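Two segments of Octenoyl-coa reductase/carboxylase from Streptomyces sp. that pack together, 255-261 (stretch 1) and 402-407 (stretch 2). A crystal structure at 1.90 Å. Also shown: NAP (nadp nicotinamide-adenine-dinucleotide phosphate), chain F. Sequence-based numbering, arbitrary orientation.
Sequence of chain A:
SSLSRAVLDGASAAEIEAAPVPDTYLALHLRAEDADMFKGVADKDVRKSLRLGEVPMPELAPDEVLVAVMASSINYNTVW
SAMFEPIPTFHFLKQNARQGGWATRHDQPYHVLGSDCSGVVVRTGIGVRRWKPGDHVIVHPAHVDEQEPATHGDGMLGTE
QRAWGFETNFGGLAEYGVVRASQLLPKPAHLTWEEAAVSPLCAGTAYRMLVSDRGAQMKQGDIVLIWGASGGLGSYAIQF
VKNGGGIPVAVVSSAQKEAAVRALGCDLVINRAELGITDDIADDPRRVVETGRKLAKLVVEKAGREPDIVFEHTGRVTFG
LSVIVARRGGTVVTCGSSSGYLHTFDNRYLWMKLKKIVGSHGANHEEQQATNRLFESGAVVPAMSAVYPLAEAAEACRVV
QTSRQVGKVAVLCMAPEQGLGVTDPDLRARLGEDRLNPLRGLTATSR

Stretch 1, residues 255-261: AQKEAAV
Stretch 2 (402-407) TSRQVG

Residues 255-261 form a helix that continues later in the chain, with phi/psi near -60/-40 and the hydrogen bonds Ala259 N to Ala255 O (2.9 Å), Ala260 N to Gln256 O (2.9 Å) and Val261 N to Lys257 O (3.0 Å). Residues 402-407 have no regular secondary structure. Thr402 (-92/11) is the first residue after a helix to leave helical phi/psi; Ser403 turns left-handed (55/39), Arg404 returns to -94/-4, Gln405 (-104/160) and Val406 (-118/158) are extended, and Gly407 (60/-132) takes a positive phi that favours glycine. The register is marked by Ala260 and Val406, whose CA atoms lie 6.4 Å apart; the contact buries 200 Å² in total.

The apolar contact joins Ala260 and Val406. Their CA-to-CB bonds point toward the opposing stretch, and the methyl of Ala260 meets the valine side chain, with Ala260 CB 3.5 Å from Val406 CB. Val406 (chi1 m, -61°) also lies against the aliphatic part of Lys257, with Lys257 CG 4.0 Å from Val406 CG1.

The polar contact joins Lys257 and Ser403. The CA-to-CB bond of Lys257 points sideways relative to the loop, but its m, t, t, t chain, almost fully extended beyond chi1, brings the amine to Ser403. Lys257 NZ donates a hydrogen bond to Ser403 OG at 2.8 Å, the hydroxyl being placed by chi1 t (-178°).

The same amine donates to NADP, with Lys257 NZ a very short 2.4 Å from NAP O3X, a phosphate oxygen whose negative charge suits the lysine. The CA-to-CB bond of Gln405 points away from the helix, and its bent side chain (chi1 93°, chi2 -69°) presents the amide to the cofactor: Gln405 NE2 donates to NAP O2A at 2.9 Å and, weakly, to NAP O1A at 3.0 Å.

At the periphery, the CA-to-CB bond of Arg404 (m, t, p) points away from the helix, and Glu258 (t, t) makes no contact with the loop.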

ATOM      1  N   ALA A 255       5.311 -36.734  12.029  1.00 27.82           N
ATOM      2  CA  ALA A 255       4.544 -37.397  10.976  1.00 27.78           C
ATOM      3  C   ALA A 255       3.028 -37.234  11.159  1.00 27.34           C
ATOM      4  O   ALA A 255       2.298 -37.154  10.179  1.00 27.07           O
ATOM      5  CB  ALA A 255       4.923 -38.857  10.892  1.00 28.58           C
ATOM      6  N   GLN A 256       2.561 -37.191  12.405  1.00 27.20           N
ATOM      7  CA  GLN A 256       1.137 -36.987  12.681  1.00 27.32           C
ATOM      8  C   GLN A 256       0.739 -35.578  12.250  1.00 26.11           C
ATOM      9  O   GLN A 256      -0.313 -35.368  11.638  1.00 25.67           O
ATOM     10  CB  GLN A 256       0.801 -37.206  14.170  1.00 27.66           C
ATOM     11  CG  GLN A 256       0.968 -38.669  14.686  1.00 30.46           C
ATOM     12  CD  GLN A 256       2.411 -39.017  15.097  1.00 34.54           C
ATOM     13  OE1 GLN A 256       3.376 -38.491  14.537  1.00 34.27           O
ATOM     14  NE2 GLN A 256       2.552 -39.912  16.084  1.00 35.96           N
ATOM     15  N   LYS A 257       1.603 -34.622  12.558  1.00 25.53           N
ATOM     16  CA  LYS A 257       1.366 -33.244  12.191  1.00 24.78           C
ATOM     17  C   LYS A 257       1.471 -33.064  10.679  1.00 24.70           C
ATOM     18  O   LYS A 257       0.688 -32.325  10.088  1.00 24.45           O
ATOM     19  CB  LYS A 257       2.309 -32.329  12.959  1.00 24.61           C
ATOM     20  CG  LYS A 257       1.913 -32.212  14.425  1.00 23.98           C
ATOM     21  CD  LYS A 257       2.966 -31.539  15.250  1.00 23.04           C
ATOM     22  CE  LYS A 257       2.420 -31.236  16.628  1.00 22.38           C
ATOM     23  NZ  LYS A 257       3.471 -30.678  17.498  1.00 23.26           N
ATOM     24  N   GLU A 258       2.418 -33.750  10.045  1.00 24.88           N
ATOM     25  CA  GLU A 258       2.436 -33.786   8.587  1.00 24.79           C
ATOM     26  C   GLU A 258       1.115 -34.323   8.029  1.00 24.56           C
ATOM     27  O   GLU A 258       0.547 -33.767   7.083  1.00 24.33           O
ATOM     28  CB  GLU A 258       3.588 -34.631   8.057  1.00 25.25           C
ATOM     29  CG  GLU A 258       3.402 -34.950   6.566  1.00 26.12           C
ATOM     30  CD  GLU A 258       4.659 -35.405   5.889  1.00 27.25           C
ATOM     31  OE1 GLU A 258       5.649 -35.664   6.597  1.00 28.14           O
ATOM     32  OE2 GLU A 258       4.644 -35.505   4.647  1.00 28.28           O
ATOM     33  N   ALA A 259       0.633 -35.416   8.608  1.00 24.53           N
ATOM     34  CA  ALA A 259      -0.629 -35.992   8.165  1.00 24.06           C
ATOM     35  C   ALA A 259      -1.732 -34.939   8.267  1.00 23.16           C
ATOM     36  O   ALA A 259      -2.549 -34.789   7.352  1.00 22.71           O
ATOM     37  CB  ALA A 259      -0.955 -37.215   8.966  1.00 24.55           C
ATOM     38  N   ALA A 260      -1.735 -34.200   9.375  1.00 22.50           N
ATOM     39  CA  ALA A 260      -2.719 -33.136   9.593  1.00 22.01           C
ATOM     40  C   ALA A 260      -2.673 -32.090   8.486  1.00 21.49           C
ATOM     41  O   ALA A 260      -3.705 -31.756   7.891  1.00 21.59           O
ATOM     42  CB  ALA A 260      -2.488 -32.493  10.946  1.00 21.75           C
ATOM     43  N   VAL A 261      -1.483 -31.590   8.184  1.00 21.63           N
ATOM     44  CA  VAL A 261      -1.362 -30.552   7.147  1.00 21.42           C
ATOM     45  C   VAL A 261      -1.643 -31.113   5.748  1.00 21.76           C
ATOM     46  O   VAL A 261      -2.130 -30.398   4.877  1.00 21.71           O
ATOM     47  CB  VAL A 261       0.001 -29.811   7.161  1.00 21.62           C
ATOM     48  CG1 VAL A 261       0.243 -29.122   8.493  1.00 21.53           C
ATOM     49  CG2 VAL A 261       1.153 -30.756   6.842  1.00 21.32           C
ATOM     50  N   THR A 402       0.130 -29.453  25.765  1.00 21.97           N
ATOM     51  CA  THR A 402       1.095 -30.525  25.569  1.00 23.09           C
ATOM     52  C   THR A 402       1.260 -30.856  24.082  1.00 23.15           C
ATOM     53  O   THR A 402       1.874 -31.851  23.727  1.00 23.27           O
ATOM     54  CB  THR A 402       0.703 -31.768  26.372  1.00 23.39           C
ATOM     55  OG1 THR A 402      -0.628 -32.133  26.017  1.00 24.33           O
ATOM     56  CG2 THR A 402       0.745 -31.471  27.867  1.00 23.56           C
ATOM     57  N   SER A 403       0.704 -29.996  23.226  1.00 22.82           N
ATOM     58  CA  SER A 403       0.849 -30.093  21.782  1.00 23.18           C
ATOM     59  C   SER A 403       0.413 -31.464  21.260  1.00 23.40           C
ATOM     60  O   SER A 403       1.014 -32.010  20.334  1.00 23.35           O
ATOM     61  CB  SER A 403       2.278 -29.717  21.357  1.00 23.42           C
ATOM     62  OG  SER A 403       2.451 -29.760  19.942  1.00 26.59           O
ATOM     63  N   ARG A 404      -0.666 -31.990  21.834  1.00 23.04           N
ATOM     64  CA  ARG A 404      -1.167 -33.300  21.459  1.00 23.34           C
ATOM     65  C   ARG A 404      -2.251 -33.207  20.404  1.00 22.90           C
ATOM     66  O   ARG A 404      -2.751 -34.227  19.928  1.00 23.38           O
ATOM     67  CB  ARG A 404      -1.700 -34.037  22.686  1.00 23.94           C
ATOM     68  CG  ARG A 404      -0.604 -34.550  23.627  1.00 24.79           C
ATOM     69  CD  ARG A 404      -1.214 -35.208  24.856  1.00 26.29           C
ATOM     70  NE  ARG A 404      -1.983 -36.403  24.526  1.00 26.59           N
ATOM     71  CZ  ARG A 404      -1.448 -37.581  24.225  1.00 27.65           C
ATOM     72  NH1 ARG A 404      -0.133 -37.726  24.194  1.00 28.65           N
ATOM     73  NH2 ARG A 404      -2.228 -38.619  23.934  1.00 27.55           N
ATOM     74  N   GLN A 405      -2.621 -31.976  20.054  1.00 21.87           N
ATOM     75  CA  GLN A 405      -3.639 -31.737  19.055  1.00 20.92           C
ATOM     76  C   GLN A 405      -3.054 -31.292  17.715  1.00 20.43           C
ATOM     77  O   GLN A 405      -1.930 -30.838  17.633  1.00 20.04           O
ATOM     78  CB  GLN A 405      -4.586 -30.654  19.560  1.00 20.65           C
ATOM     79  CG  GLN A 405      -4.234 -29.235  19.145  1.00 19.87           C
ATOM     80  CD  GLN A 405      -2.970 -28.678  19.794  1.00 20.06           C
ATOM     81  OE1 GLN A 405      -2.283 -29.349  20.563  1.00 20.54           O
ATOM     82  NE2 GLN A 405      -2.673 -27.428  19.484  1.00 18.44           N
ATOM     83  N   VAL A 406      -3.841 -31.453  16.669  1.00 19.69           N
ATOM     84  CA  VAL A 406      -3.613 -30.714  15.455  1.00 19.44           C
ATOM     85  C   VAL A 406      -4.871 -29.887  15.272  1.00 18.93           C
ATOM     86  O   VAL A 406      -5.927 -30.217  15.842  1.00 19.05           O
ATOM     87  CB  VAL A 406      -3.338 -31.644  14.254  1.00 19.44           C
ATOM     88  CG1 VAL A 406      -2.099 -32.463  14.537  1.00 19.85           C
ATOM     89  CG2 VAL A 406      -4.554 -32.551  13.960  1.00 19.53           C
ATOM     90  N   GLY A 407      -4.757 -28.802  14.512  1.00 18.44           N
ATOM     91  CA  GLY A 407      -5.887 -27.949  14.281  1.00 18.02           C
ATOM     92  C   GLY A 407      -6.404 -27.388  15.580  1.00 17.91           C
ATOM     93  O   GLY A 407      -5.638 -26.910  16.416  1.00 17.88           O
TER
HETATM   94  PA  NAP F1447      -1.309 -24.490  18.475  1.00  5.60           P
HETATM   95  O1A NAP F1447      -2.708 -24.926  17.899  1.00  7.99           O
HETATM   96  O2A NAP F1447      -0.816 -25.233  19.681  1.00  7.57           O
HETATM   97  O5B NAP F1447      -0.303 -24.686  17.327  1.00  8.14           O
HETATM   98  C5B NAP F1447       1.016 -24.229  17.548  1.00  9.24           C
HETATM   99  C4B NAP F1447       1.916 -25.049  16.639  1.00  8.98           C
HETATM  100  O4B NAP F1447       3.240 -24.535  16.844  1.00  7.77           O
HETATM  101  C3B NAP F1447       1.945 -26.549  17.004  1.00  7.70           C
HETATM  102  O3B NAP F1447       1.345 -27.222  15.916  1.00  8.15           O
HETATM  103  C2B NAP F1447       3.421 -26.918  16.976  1.00  8.37           C
HETATM  104  O2B NAP F1447       3.853 -27.300  15.671  1.00  8.43           O
HETATM  105  C1B NAP F1447       4.116 -25.651  17.323  1.00  8.36           C
HETATM  106  N9A NAP F1447       4.187 -25.555  18.803  1.00 13.12           N
HETATM  107  C8A NAP F1447       3.323 -26.004  19.728  1.00 16.20           C
HETATM  108  N7A NAP F1447       3.744 -25.675  20.956  1.00 13.35           N
HETATM  109  C5A NAP F1447       4.880 -25.016  20.786  1.00 14.95           C
HETATM  110  C6A NAP F1447       5.770 -24.464  21.674  1.00 14.65           C
HETATM  111  N6A NAP F1447       5.519 -24.515  22.981  1.00 16.70           N
HETATM  112  N1A NAP F1447       6.843 -23.859  21.190  1.00 12.42           N
HETATM  113  C2A NAP F1447       7.067 -23.777  19.881  1.00 11.40           C
HETATM  114  N3A NAP F1447       6.256 -24.314  18.996  1.00 13.73           N
HETATM  115  C4A NAP F1447       5.157 -24.932  19.437  1.00 13.93           C
HETATM  116  O3  NAP F1447      -1.306 -22.924  18.812  1.00  5.52           O
HETATM  117  PN  NAP F1447      -1.817 -21.796  17.788  1.00  3.29           P
HETATM  118  O1N NAP F1447      -3.316 -21.615  18.217  1.00  3.54           O
HETATM  119  O2N NAP F1447      -1.513 -22.089  16.341  1.00  4.92           O
HETATM  120  O5D NAP F1447      -0.969 -20.581  18.380  1.00  2.78           O
HETATM  121  C5D NAP F1447       0.429 -20.629  18.108  1.00  2.00           C
HETATM  122  C4D NAP F1447       0.994 -19.381  18.724  1.00  3.10           C
HETATM  123  O4D NAP F1447       0.290 -18.256  18.092  1.00  8.66           O
HETATM  124  C3D NAP F1447       0.699 -19.257  20.220  1.00  8.53           C
HETATM  125  O3D NAP F1447       1.915 -18.689  20.748  1.00 10.58           O
HETATM  126  C2D NAP F1447      -0.450 -18.274  20.294  1.00  6.73           C
HETATM  127  O2D NAP F1447      -0.448 -17.543  21.542  1.00 10.19           O
HETATM  128  C1D NAP F1447      -0.014 -17.340  19.182  1.00  7.52           C
HETATM  129  N1N NAP F1447      -1.221 -16.764  18.637  1.00  7.99           N
HETATM  130  C2N NAP F1447      -1.241 -15.395  18.482  1.00  6.94           C
HETATM  131  C3N NAP F1447      -2.388 -14.871  17.956  1.00  7.02           C
HETATM  132  C7N NAP F1447      -2.413 -13.400  17.804  1.00  4.75           C
HETATM  133  O7N NAP F1447      -1.419 -12.702  18.029  1.00  7.85           O
HETATM  134  N7N NAP F1447      -3.591 -12.953  17.461  1.00  2.01           N
HETATM  135  C4N NAP F1447      -3.482 -15.662  17.590  1.00  8.98           C
HETATM  136  C5N NAP F1447      -3.469 -17.039  17.728  1.00  8.81           C
HETATM  137  C6N NAP F1447      -2.315 -17.596  18.254  1.00  9.99           C
HETATM  138  P2B NAP F1447       5.254 -28.091  15.621  1.00 12.20           P
HETATM  139  O1X NAP F1447       5.062 -28.686  14.116  1.00 12.30           O
HETATM  140  O2X NAP F1447       6.495 -27.065  15.666  1.00 15.96           O
HETATM  141  O3X NAP F1447       5.104 -29.061  16.767  1.00 11.34           O